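Cys-Gly metallodipeptidase DUG1 (Saccharomyces cerevisiae, PDB 4G1P) hydrolyses the dipeptide Cys-Gly as a zinc- or manganese-dependent dipeptidase and is the catalytic component of the complex that degrades glutathione. Local coordinates at residues V42-A46 with H102-Q106. Residues are numbered along the deposited sequence; the frame is centred on the assembly and turned at random.
Sequences VFDKA and HYDVQ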
ATOM      1  N   VAL A  42     -21.174   1.013 -11.038  1.00 20.15           N
ATOM      2  CA  VAL A  42     -20.926   1.798 -12.235  1.00 21.38           C
ATOM      3  C   VAL A  42     -22.063   1.628 -13.228  1.00 21.09           C
ATOM      4  O   VAL A  42     -22.502   2.604 -13.834  1.00 21.35           O
ATOM      5  CB  VAL A  42     -19.569   1.480 -12.903  1.00 17.89           C
ATOM      6  CG1 VAL A  42     -19.307   2.463 -14.018  1.00 13.12           C
ATOM      7  CG2 VAL A  42     -18.467   1.571 -11.893  1.00 17.96           C
ATOM      8  N   PHE A  43     -22.568   0.407 -13.370  1.00 20.83           N
ATOM      9  CA  PHE A  43     -23.690   0.182 -14.278  1.00 20.01           C
ATOM     10  C   PHE A  43     -24.946   0.897 -13.796  1.00 21.12           C
ATOM     11  O   PHE A  43     -25.690   1.460 -14.611  1.00 22.21           O
ATOM     12  CB  PHE A  43     -23.977  -1.305 -14.457  1.00 23.54           C
ATOM     13  CG  PHE A  43     -22.809  -2.090 -14.981  1.00 25.35           C
ATOM     14  CD1 PHE A  43     -21.930  -1.523 -15.898  1.00 21.89           C
ATOM     15  CD2 PHE A  43     -22.581  -3.395 -14.550  1.00 22.35           C
ATOM     16  CE1 PHE A  43     -20.856  -2.251 -16.386  1.00 23.03           C
ATOM     17  CE2 PHE A  43     -21.505  -4.132 -15.025  1.00 21.36           C
ATOM     18  CZ  PHE A  43     -20.641  -3.566 -15.943  1.00 24.40           C
ATOM     19  N   ASP A  44     -25.176   0.898 -12.484  1.00 18.48           N
ATOM     20  CA  ASP A  44     -26.360   1.565 -11.935  1.00 21.22           C
ATOM     21  C   ASP A  44     -26.293   3.058 -12.190  1.00 23.31           C
ATOM     22  O   ASP A  44     -27.311   3.700 -12.441  1.00 22.05           O
ATOM     23  CB  ASP A  44     -26.495   1.341 -10.432  1.00 22.46           C
ATOM     24  CG  ASP A  44     -26.715  -0.111 -10.069  1.00 24.30           C
ATOM     25  OD1 ASP A  44     -27.057  -0.907 -10.963  1.00 26.34           O
ATOM     26  OD2 ASP A  44     -26.550  -0.449  -8.882  1.00 26.37           O
ATOM     27  N   LYS A  45     -25.079   3.598 -12.105  1.00 21.92           N
ATOM     28  CA  LYS A  45     -24.835   5.003 -12.358  1.00 19.41           C
ATOM     29  C   LYS A  45     -25.202   5.320 -13.803  1.00 19.00           C
ATOM     30  O   LYS A  45     -25.926   6.275 -14.065  1.00 17.49           O
ATOM     31  CB  LYS A  45     -23.369   5.324 -12.070  1.00 18.24           C
ATOM     32  CG  LYS A  45     -22.946   6.765 -12.277  1.00 17.91           C
ATOM     33  CD  LYS A  45     -23.345   7.639 -11.122  1.00 18.62           C
ATOM     34  CE  LYS A  45     -22.889   9.085 -11.320  1.00 15.50           C
ATOM     35  NZ  LYS A  45     -21.493   9.329 -10.899  1.00 10.89           N
ATOM     36  N   ALA A  46     -24.727   4.494 -14.732  1.00 20.15           N
ATOM     37  CA  ALA A  46     -25.046   4.678 -16.153  1.00 20.89           C
ATOM     38  C   ALA A  46     -26.545   4.577 -16.373  1.00 19.98           C
ATOM     39  O   ALA A  46     -27.124   5.311 -17.174  1.00 21.95           O
ATOM     40  CB  ALA A  46     -24.332   3.643 -17.010  1.00 15.64           C
ATOM     41  N   HIS A 102     -17.798  12.316 -18.006  1.00 15.44           N
ATOM     42  CA  HIS A 102     -17.642  10.966 -17.504  1.00 16.74           C
ATOM     43  C   HIS A 102     -18.306  10.753 -16.166  1.00 17.84           C
ATOM     44  O   HIS A 102     -18.252  11.610 -15.276  1.00 15.33           O
ATOM     45  CB  HIS A 102     -16.169  10.547 -17.468  1.00 18.05           C
ATOM     46  CG  HIS A 102     -15.336  11.265 -16.448  1.00 21.06           C
ATOM     47  ND1 HIS A 102     -15.200  10.821 -15.149  1.00 16.45           N
ATOM     48  CD2 HIS A 102     -14.546  12.363 -16.555  1.00 20.30           C
ATOM     49  CE1 HIS A 102     -14.386  11.633 -14.494  1.00 17.69           C
ATOM     50  NE2 HIS A 102     -13.973  12.574 -15.326  1.00 18.18           N
ATOM     51  N   TYR A 103     -18.930   9.590 -16.029  1.00 16.42           N
ATOM     52  CA  TYR A 103     -19.727   9.310 -14.851  1.00 14.66           C
ATOM     53  C   TYR A 103     -19.071   8.398 -13.818  1.00 16.18           C
ATOM     54  O   TYR A 103     -19.641   8.186 -12.751  1.00 19.05           O
ATOM     55  CB  TYR A 103     -21.086   8.770 -15.249  1.00 12.88           C
ATOM     56  CG  TYR A 103     -21.070   7.475 -16.019  1.00 18.14           C
ATOM     57  CD1 TYR A 103     -20.913   6.257 -15.365  1.00 16.54           C
ATOM     58  CD2 TYR A 103     -21.264   7.458 -17.406  1.00 17.72           C
ATOM     59  CE1 TYR A 103     -20.918   5.052 -16.065  1.00 16.96           C
ATOM     60  CE2 TYR A 103     -21.278   6.262 -18.110  1.00 18.75           C
ATOM     61  CZ  TYR A 103     -21.106   5.057 -17.427  1.00 19.30           C
ATOM     62  OH  TYR A 103     -21.120   3.862 -18.104  1.00 18.44           O
ATOM     63  N   ASP A 104     -17.898   7.848 -14.129  1.00 15.15           N
ATOM     64  CA  ASP A 104     -17.147   7.080 -13.145  1.00 15.12           C
ATOM     65  C   ASP A 104     -16.357   8.075 -12.329  1.00 16.61           C
ATOM     66  O   ASP A 104     -16.271   9.241 -12.711  1.00 15.17           O
ATOM     67  CB  ASP A 104     -16.214   6.049 -13.790  1.00 15.23           C
ATOM     68  CG  ASP A 104     -15.170   6.684 -14.702  1.00 20.43           C
ATOM     69  OD1 ASP A 104     -15.546   7.404 -15.655  1.00 19.72           O
ATOM     70  OD2 ASP A 104     -13.962   6.457 -14.473  1.00 22.18           O
ATOM     71  N   VAL A 105     -15.795   7.613 -11.210  1.00 17.87           N
ATOM     72  CA  VAL A 105     -15.154   8.481 -10.219  1.00 15.69           C
ATOM     73  C   VAL A 105     -13.992   7.786  -9.524  1.00 15.59           C
ATOM     74  O   VAL A 105     -13.950   6.565  -9.441  1.00 14.98           O
ATOM     75  CB  VAL A 105     -16.159   8.912  -9.115  1.00 16.48           C
ATOM     76  CG1 VAL A 105     -17.268   9.792  -9.683  1.00 13.16           C
ATOM     77  CG2 VAL A 105     -16.756   7.693  -8.413  1.00 13.22           C
ATOM     78  N   GLN A 106     -13.058   8.578  -9.008  1.00 17.71           N
ATOM     79  CA  GLN A 106     -11.954   8.071  -8.195  1.00 18.20           C
ATOM     80  C   GLN A 106     -12.447   7.351  -6.935  1.00 17.77           C
ATOM     81  O   GLN A 106     -13.511   7.662  -6.423  1.00 17.72           O
ATOM     82  CB  GLN A 106     -11.034   9.225  -7.802  1.00 17.57           C
ATOM     83  CG  GLN A 106     -10.191   9.767  -8.941  1.00 18.24           C
ATOM     84  CD  GLN A 106      -9.059   8.834  -9.311  1.00 22.90           C
ATOM     85  OE1 GLN A 106      -8.307   8.396  -8.445  1.00 26.35           O
ATOM     86  NE2 GLN A 106      -8.939   8.511 -10.599  1.00 21.91           N
TER
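Tyr-103 lies against one side of the helix that carries Val-42, Lys-45 and Ala-46. Its CB is 4.0 Å from Lys-45 CG. Beyond the ring's own CG, Tyr-103 CD1 meets Lys-45 CG obliquely. Tyr-103 CE1 meets Val-42 CG1 at 3.7 Å and lies equally near Val-42 O; the two side chains cross at about a right angle. Tyr-103 CZ rests 3.5 Å from Ala-46 CB, and the CA of Ala-46 lies over one ring face, offset toward the rim. At the tip, Tyr-103 OH touches Ala-46 CB at 3.4 Å and is hydrogen-bonded to the backbone O of Pro-82.

Lys-45 runs past Tyr-103 in the opposite direction. Its CG is anti to the backbone N (chi1 -180°), and bends at chi2 and chi4 bring Lys-45 NZ to Tyr-103 O, a hydrogen bond of 2.9 Å. The donor is tilted 16° from the carbonyl plane. NZ is also hydrogen-bonded to Thr-139 OG1, so this buried amine has two oxygen partners. A methionine in place of Lys-45 has no ammonium group, and Tyr-103 O would probably lose its link to helix 39-55.

Next in the loop, Asp-104, probably an active-site residue, accepts hydrogen bonds from Glu-171 N at OD1 and Glu-172 N at OD2. The contact joins helix 39-55 to the loop leaving strand 96-102, near the two-zinc site. Ile-84 of strand 83-88 and Leu-142 of helix 135-154 also pack on Tyr-103.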